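Side-chain contacts in transcription regulator AmtR (Mycobacterium smegmatis, PDB 5E57), which probably binds regulatory DNA as a TetR-family transcription factor in nitrogen control: residues D53-L56 and D57-A61; L68-A71 and H72-G76; A167-P170 and P171-W175. All coordinates share one frame; numbering follows the deposited sequence.

Overall arrangement
Interactions 1 and 2 each join successive turns of a single helix, 52-61 and 65-75, which follow each other in the chain; their centres lie 23 Å apart and their nearest atoms about 8 Å. Both carry leucine pairs four residues apart, but interaction 1 adds aspartates tied to an arginine and a tyrosine, whereas interaction 2 has an exposed histidine under a leucine methyl. Interaction 3 differs in kind: a surface turn rich in proline, leading into helix 173-183, with one backbone hydrogen bond across it. It lies across the chain's centre from interaction 1. Interactions 1 and 2 are partly buried, each with a greasy side against neighbouring helices and a more polar one turned outward.

Interaction 1 of 3, residues D53-L56 and D57-A61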
loop_
_atom_site.group_PDB
_atom_site.type_symbol
_atom_site.label_atom_id
_atom_site.label_comp_id
_atom_site.label_asym_id
_atom_site.label_seq_id
_atom_site.Cartn_x
_atom_site.Cartn_y
_atom_site.Cartn_z
ATOM N N ASP A 53 9.620 13.491 -17.478
ATOM C CA ASP A 53 10.234 12.403 -16.747
ATOM C C ASP A 53 11.236 12.922 -15.713
ATOM O O ASP A 53 11.353 12.357 -14.612
ATOM C CB ASP A 53 10.914 11.425 -17.725
ATOM C CG ASP A 53 9.965 10.424 -18.341
ATOM O OD1 ASP A 53 8.745 10.304 -18.000
ATOM O OD2 ASP A 53 10.471 9.660 -19.172
ATOM N N ASP A 54 12.003 13.966 -16.076
ATOM C CA ASP A 54 12.952 14.562 -15.158
ATOM C C ASP A 54 12.221 15.120 -13.973
ATOM O O ASP A 54 12.773 15.154 -12.838
ATOM C CB ASP A 54 13.724 15.715 -15.791
ATOM C CG ASP A 54 14.744 15.243 -16.859
ATOM O OD1 ASP A 54 15.244 14.102 -16.775
ATOM O OD2 ASP A 54 15.022 16.026 -17.777
ATOM N N ILE A 55 10.990 15.603 -14.188
ATOM C CA ILE A 55 10.221 16.204 -13.050
ATOM C C ILE A 55 9.818 15.087 -12.061
ATOM O O ILE A 55 10.004 15.192 -10.845
ATOM C CB ILE A 55 8.947 16.936 -13.559
ATOM C CG1 ILE A 55 9.357 18.123 -14.478
ATOM C CG2 ILE A 55 8.102 17.403 -12.404
ATOM C CD1 ILE A 55 8.204 18.757 -15.244
ATOM N N LEU A 56 9.292 14.011 -12.624
ATOM C CA LEU A 56 8.893 12.833 -11.872
ATOM C C LEU A 56 10.065 12.221 -11.148
ATOM O O LEU A 56 9.926 11.807 -9.993
ATOM C CB LEU A 56 8.235 11.782 -12.808
ATOM C CG LEU A 56 7.713 10.463 -12.201
ATOM C CD1 LEU A 56 6.616 10.743 -11.182
ATOM C CD2 LEU A 56 7.166 9.515 -13.252
ATOM N N ASP A 57 11.230 12.198 -11.797
ATOM C CA ASP A 57 12.428 11.700 -11.116
ATOM C C ASP A 57 12.751 12.495 -9.876
ATOM O O ASP A 57 12.984 11.907 -8.820
ATOM C CB ASP A 57 13.637 11.671 -12.031
ATOM C CG ASP A 57 14.394 10.322 -11.940
ATOM O OD1 ASP A 57 13.888 9.353 -11.280
ATOM O OD2 ASP A 57 15.497 10.265 -12.536
ATOM N N ALA A 58 12.732 13.827 -9.970
ATOM C CA ALA A 58 13.042 14.608 -8.800
ATOM C C ALA A 58 11.964 14.404 -7.688
ATOM O O ALA A 58 12.282 14.266 -6.540
ATOM C CB ALA A 58 13.194 16.040 -9.185
ATOM N N LEU A 59 10.693 14.362 -8.042
ATOM C CA LEU A 59 9.655 14.100 -7.055
ATOM C C LEU A 59 9.826 12.780 -6.346
ATOM O O LEU A 59 9.768 12.748 -5.130
ATOM C CB LEU A 59 8.259 14.174 -7.679
ATOM C CG LEU A 59 7.853 15.537 -8.206
ATOM C CD1 LEU A 59 6.634 15.437 -9.079
ATOM C CD2 LEU A 59 7.632 16.510 -7.047
ATOM N N LEU A 60 10.075 11.710 -7.101
ATOM C CA LEU A 60 10.257 10.387 -6.504
ATOM C C LEU A 60 11.470 10.297 -5.598
ATOM O O LEU A 60 11.419 9.730 -4.493
ATOM C CB LEU A 60 10.364 9.286 -7.576
ATOM C CG LEU A 60 9.186 9.003 -8.495
ATOM C CD1 LEU A 60 9.537 8.055 -9.647
ATOM C CD2 LEU A 60 7.986 8.460 -7.729
ATOM N N ALA A 61 12.581 10.849 -6.052
ATOM C CA ALA A 61 13.806 10.828 -5.269
ATOM C C ALA A 61 13.605 11.569 -3.911
ATOM O O ALA A 61 14.111 11.127 -2.897
ATOM C CB ALA A 61 14.948 11.499 -6.064
#
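Asp-57 N donates a hydrogen bond to Asp-53 O at 2.8 Å, the first of four consecutive i to i+4 bonds. Ala-58 N reaches Asp-54 O at 3.2 Å, Leu-59 N reaches Ile-55 O at 3.0 Å, and Leu-60 N reaches Leu-56 O at 2.9 Å, so all four carbonyls of 53-56 are used. At the start of the helix Asp-54 N is hydrogen-bonded to Thr-51 OG1. The carboxylates find other partners: Asp-53 OD1 is hydrogen-bonded to Tyr-26 OH, and Asp-54 OD1 forms a salt bridge with Arg-116, which also makes a long, weak ion pair with Asp-57. Acidic residues suit this first turn, where the helix end would probably welcome negative charge. Ile-55 CG2, anti to the backbone N, lies beside Leu-59 CD1 at 4.1 Å; Ile-55 touches Ala-17 and Leu-59 touches Leu-14 of helix 9-23. Leu-56 CG meets Leu-60 CD1 at 4.0 Å; Leu-56 also packs on Tyr-26 and Leu-60 on Phe-120. Apolar residues on the buried side and aspartates on the partly exposed side make an amphipathic alpha-helix, consistent with the linking helix of TetR-family regulators, which joins the DNA-binding helices to the ligand-binding domain.

Interaction 2 of 3, residues L68-A71 and H72-G76; sequences LELA and HGLLG
Leu-70 and Leu-74, one turn apart on helix 65-75, form the tight side of this contact; Leu-74 is buried and Leu-70 partly exposed, so the tightness rests on their short approaches. The isobutyl groups slant across each other, with Leu-70 CG 3.7 Å from Leu-74 CD1. They meet because their first torsions differ: Leu-70 swings CG opposite its backbone N (chi1 180°), which sends the branch forward along the helix, while Leu-74 keeps CG opposite its carbonyl carbon and leans back. In doing so Leu-74 CG settles 3.2 Å from Leu-70 O, the same carbonyl that accepts the bond from Leu-74 N at 3.0 Å. Ala-71 is buried beside them, and its methyl, small enough to suit close helix packing, touches Leu-88 of helix 82-98 and Ala-130 of helix 118-142. Leu-74 also rests on Leu-88, and Leu-70 on Tyr-91.

The other side is looser and more polar. His-72 is exposed, yet its ring is not without cover: Leu-68 CD1 stands over one face, 4.0 Å from the ring centroid and 21° off the normal, a CH-pi contact displaced toward the rim. Leu-68 is buried and touches Arg-123, while the histidine also touches Glu-126. Glu-69 is exposed, and its CB departs away from 72-76. Gly-73, exposed as well, contributes backbone alone, its N bonded to Glu-69 O at 3.1 Å.

The chemistry therefore implies a graded helix: Leu-70 and Leu-74 pack apolar carbon on helix 82-98, Ala-71 sits between both neighbouring helices, and by the polar residues of helix 118-142 the exposed His-72 accepts a methyl on its polarisable ring.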
loop_
_atom_site.group_PDB
_atom_site.type_symbol
_atom_site.label_atom_id
_atom_site.label_comp_id
_atom_site.label_asym_id
_atom_site.label_seq_id
_atom_site.Cartn_x
_atom_site.Cartn_y
_atom_site.Cartn_z
ATOM N N LEU A 68 16.620 7.024 3.152
ATOM C CA LEU A 68 17.705 6.138 2.829
ATOM C C LEU A 68 19.009 6.584 3.489
ATOM O O LEU A 68 19.794 5.733 3.889
ATOM C CB LEU A 68 17.830 5.974 1.332
ATOM C CG LEU A 68 18.672 4.859 0.770
ATOM C CD1 LEU A 68 18.393 3.505 1.410
ATOM C CD2 LEU A 68 18.398 4.794 -0.732
ATOM N N GLU A 69 19.233 7.887 3.631
ATOM C CA GLU A 69 20.382 8.364 4.380
ATOM C C GLU A 69 20.314 7.851 5.792
ATOM O O GLU A 69 21.297 7.266 6.291
ATOM C CB GLU A 69 20.442 9.884 4.380
ATOM C CG GLU A 69 20.700 10.431 2.978
ATOM C CD GLU A 69 20.361 11.930 2.911
ATOM O OE1 GLU A 69 19.740 12.476 3.856
ATOM O OE2 GLU A 69 20.672 12.583 1.927
ATOM N N LEU A 70 19.134 7.987 6.413
ATOM C CA LEU A 70 18.891 7.473 7.769
ATOM C C LEU A 70 19.097 5.952 7.912
ATOM O O LEU A 70 19.830 5.471 8.797
ATOM C CB LEU A 70 17.498 7.852 8.262
ATOM C CG LEU A 70 17.164 7.351 9.650
ATOM C CD1 LEU A 70 18.204 7.821 10.691
ATOM C CD2 LEU A 70 15.774 7.799 10.110
ATOM N N ALA A 71 18.500 5.216 7.009
ATOM C CA ALA A 71 18.582 3.774 7.040
ATOM C C ALA A 71 20.013 3.334 6.912
ATOM O O ALA A 71 20.416 2.384 7.590
ATOM C CB ALA A 71 17.821 3.175 5.894
ATOM N N HIS A 72 20.747 3.966 6.001
ATOM C CA HIS A 72 22.162 3.583 5.820
ATOM C C HIS A 72 22.978 3.796 7.049
ATOM O O HIS A 72 23.734 2.938 7.419
ATOM C CB HIS A 72 22.771 4.297 4.596
ATOM C CG HIS A 72 22.498 3.592 3.295
ATOM N ND1 HIS A 72 22.360 4.261 2.098
ATOM C CD2 HIS A 72 22.303 2.280 3.008
ATOM C CE1 HIS A 72 22.156 3.384 1.120
ATOM N NE2 HIS A 72 22.072 2.185 1.656
ATOM N N GLY A 73 22.825 4.942 7.713
ATOM C CA GLY A 73 23.492 5.201 8.983
ATOM C C GLY A 73 23.153 4.230 10.101
ATOM O O GLY A 73 24.009 3.840 10.879
ATOM N N LEU A 74 21.886 3.838 10.189
ATOM C CA LEU A 74 21.404 2.938 11.215
ATOM C C LEU A 74 22.006 1.558 11.023
ATOM O O LEU A 74 22.329 0.864 11.985
ATOM C CB LEU A 74 19.830 2.864 11.194
ATOM C CG LEU A 74 19.060 4.131 11.604
ATOM C CD1 LEU A 74 17.567 4.089 11.375
ATOM C CD2 LEU A 74 19.210 4.420 13.046
ATOM N N LEU A 75 22.170 1.134 9.775
ATOM C CA LEU A 75 22.787 -0.188 9.503
ATOM C C LEU A 75 24.237 -0.244 10.014
ATOM O O LEU A 75 24.726 -1.325 10.341
ATOM C CB LEU A 75 22.746 -0.536 8.023
ATOM C CG LEU A 75 21.344 -0.917 7.517
ATOM C CD1 LEU A 75 21.389 -1.041 5.998
ATOM C CD2 LEU A 75 20.845 -2.188 8.177
ATOM N N GLY A 76 24.857 0.930 10.176
ATOM C CA GLY A 76 26.277 1.035 10.573
ATOM C C GLY A 76 26.435 1.068 12.079
ATOM O O GLY A 76 27.547 1.057 12.584
#

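Interaction 3 of 3, residues A167-P170 and P171-W175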
loop_
_atom_site.group_PDB
_atom_site.type_symbol
_atom_site.label_atom_id
_atom_site.label_comp_id
_atom_site.label_asym_id
_atom_site.label_seq_id
_atom_site.Cartn_x
_atom_site.Cartn_y
_atom_site.Cartn_z
ATOM N N ALA A 167 -9.109 12.262 4.351
ATOM C CA ALA A 167 -8.908 13.696 4.295
ATOM C C ALA A 167 -7.885 14.088 5.339
ATOM O O ALA A 167 -6.900 14.781 5.037
ATOM C CB ALA A 167 -10.239 14.388 4.594
ATOM N N VAL A 168 -8.129 13.606 6.559
ATOM C CA VAL A 168 -7.273 13.873 7.730
ATOM C C VAL A 168 -6.574 12.580 8.173
ATOM O O VAL A 168 -7.177 11.670 8.792
ATOM C CB VAL A 168 -8.061 14.445 8.954
ATOM N N VAL A 169 -5.288 12.507 7.873
ATOM C CA VAL A 169 -4.463 11.476 8.511
ATOM C C VAL A 169 -3.913 12.043 9.877
ATOM O O VAL A 169 -3.090 12.980 9.887
ATOM C CB VAL A 169 -3.383 10.976 7.511
ATOM C CG1 VAL A 169 -2.438 9.984 8.173
ATOM C CG2 VAL A 169 -4.094 10.336 6.285
ATOM N N PRO A 170 -4.310 11.441 11.010
ATOM C CA PRO A 170 -3.894 11.930 12.360
ATOM C C PRO A 170 -2.365 12.026 12.544
ATOM O O PRO A 170 -1.615 11.237 11.933
ATOM C CB PRO A 170 -4.496 10.900 13.309
ATOM C CG PRO A 170 -4.655 9.648 12.478
ATOM C CD PRO A 170 -4.901 10.094 11.059
ATOM N N PRO A 171 -1.893 12.993 13.364
ATOM C CA PRO A 171 -0.457 13.060 13.507
ATOM C C PRO A 171 0.082 11.923 14.285
ATOM O O PRO A 171 1.288 11.774 14.340
ATOM C CB PRO A 171 -0.191 14.425 14.225
ATOM C CG PRO A 171 -1.509 15.135 14.274
ATOM C CD PRO A 171 -2.593 14.100 14.053
ATOM N N GLU A 172 -0.748 11.075 14.873
ATOM C CA GLU A 172 -0.211 9.927 15.585
ATOM C C GLU A 172 0.075 8.798 14.594
ATOM O O GLU A 172 0.676 7.767 14.926
ATOM C CB GLU A 172 -1.102 9.438 16.746
ATOM C CG GLU A 172 -2.571 9.823 16.698
ATOM C CD GLU A 172 -2.853 11.327 16.972
ATOM O OE1 GLU A 172 -2.095 12.022 17.718
ATOM O OE2 GLU A 172 -3.867 11.796 16.433
ATOM N N GLN A 173 -0.299 8.979 13.341
ATOM C CA GLN A 173 -0.270 7.806 12.474
ATOM C C GLN A 173 1.118 7.141 12.349
ATOM O O GLN A 173 1.230 5.906 12.327
ATOM C CB GLN A 173 -0.764 8.183 11.092
ATOM C CG GLN A 173 -0.796 7.014 10.112
ATOM C CD GLN A 173 -1.872 6.049 10.424
ATOM O OE1 GLN A 173 -2.510 6.130 11.484
ATOM N NE2 GLN A 173 -2.127 5.115 9.489
ATOM N N PRO A 174 2.168 7.942 12.198
ATOM C CA PRO A 174 3.479 7.274 12.174
ATOM C C PRO A 174 3.750 6.379 13.374
ATOM O O PRO A 174 4.359 5.331 13.215
ATOM C CB PRO A 174 4.456 8.434 12.166
ATOM C CG PRO A 174 3.725 9.569 11.519
ATOM C CD PRO A 174 2.271 9.379 11.910
ATOM N N TRP A 175 3.307 6.792 14.572
ATOM C CA TRP A 175 3.569 6.066 15.787
ATOM C C TRP A 175 2.800 4.817 15.847
ATOM O O TRP A 175 3.263 3.825 16.415
ATOM C CB TRP A 175 3.362 6.946 17.054
ATOM C CG TRP A 175 4.228 8.191 17.023
ATOM C CD1 TRP A 175 3.910 9.406 16.427
ATOM C CD2 TRP A 175 5.565 8.332 17.504
ATOM N NE1 TRP A 175 4.977 10.301 16.568
ATOM C CE2 TRP A 175 5.980 9.673 17.250
ATOM C CE3 TRP A 175 6.425 7.500 18.209
ATOM C CZ2 TRP A 175 7.269 10.146 17.611
ATOM C CZ3 TRP A 175 7.684 7.976 18.562
ATOM C CH2 TRP A 175 8.094 9.265 18.265
#
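Glu-172 turns its flat carboxylate back against the puckered ring of Pro-170, where Glu-172 OE2 lies 3.3 Å from Pro-170 CB; an unusual chi1 of 22° and a bend at chi2 together fold it there. The other flat group is the indole of Trp-175, which has the carbonyl oxygen Glu-172 O at its edge, in the plane of the ring; that oxygen also receives a weak bond from Trp-175 N. Beyond the turn the indole packs on His-86 and Ile-90 of helix 82-98 and on Val-204, Pro-206 and Pro-207. The two proline rings adjoin, with Pro-171 CD 3.8 Å from Pro-170 CB.

Pro-170 to Gln-173 is a type I beta turn, closed by Gln-173 N to Pro-170 O at 3.0 Å. The N-H points well at the oxygen (159°), but the donor stands 56° out of the carbonyl plane. Pro-171 suits the second position, since its ring holds phi close to the value needed. The backbone sets Gln-173 CB 3.8 Å from Val-169 CG1, and a first torsion with CG opposite the backbone N puts Gln-173 CG 3.9 Å from the same Val-169 CG1; the valine and glutamine also touch Arg-163 and Ser-162 of helix 151-165.

Rigid rings and a single backbone bond are thus consistent with a well-defined turn into helix 173-183, while the aliphatic Val-169 to Gln-173 contact lies against the preceding helix and charged Glu-172 remains at the surface.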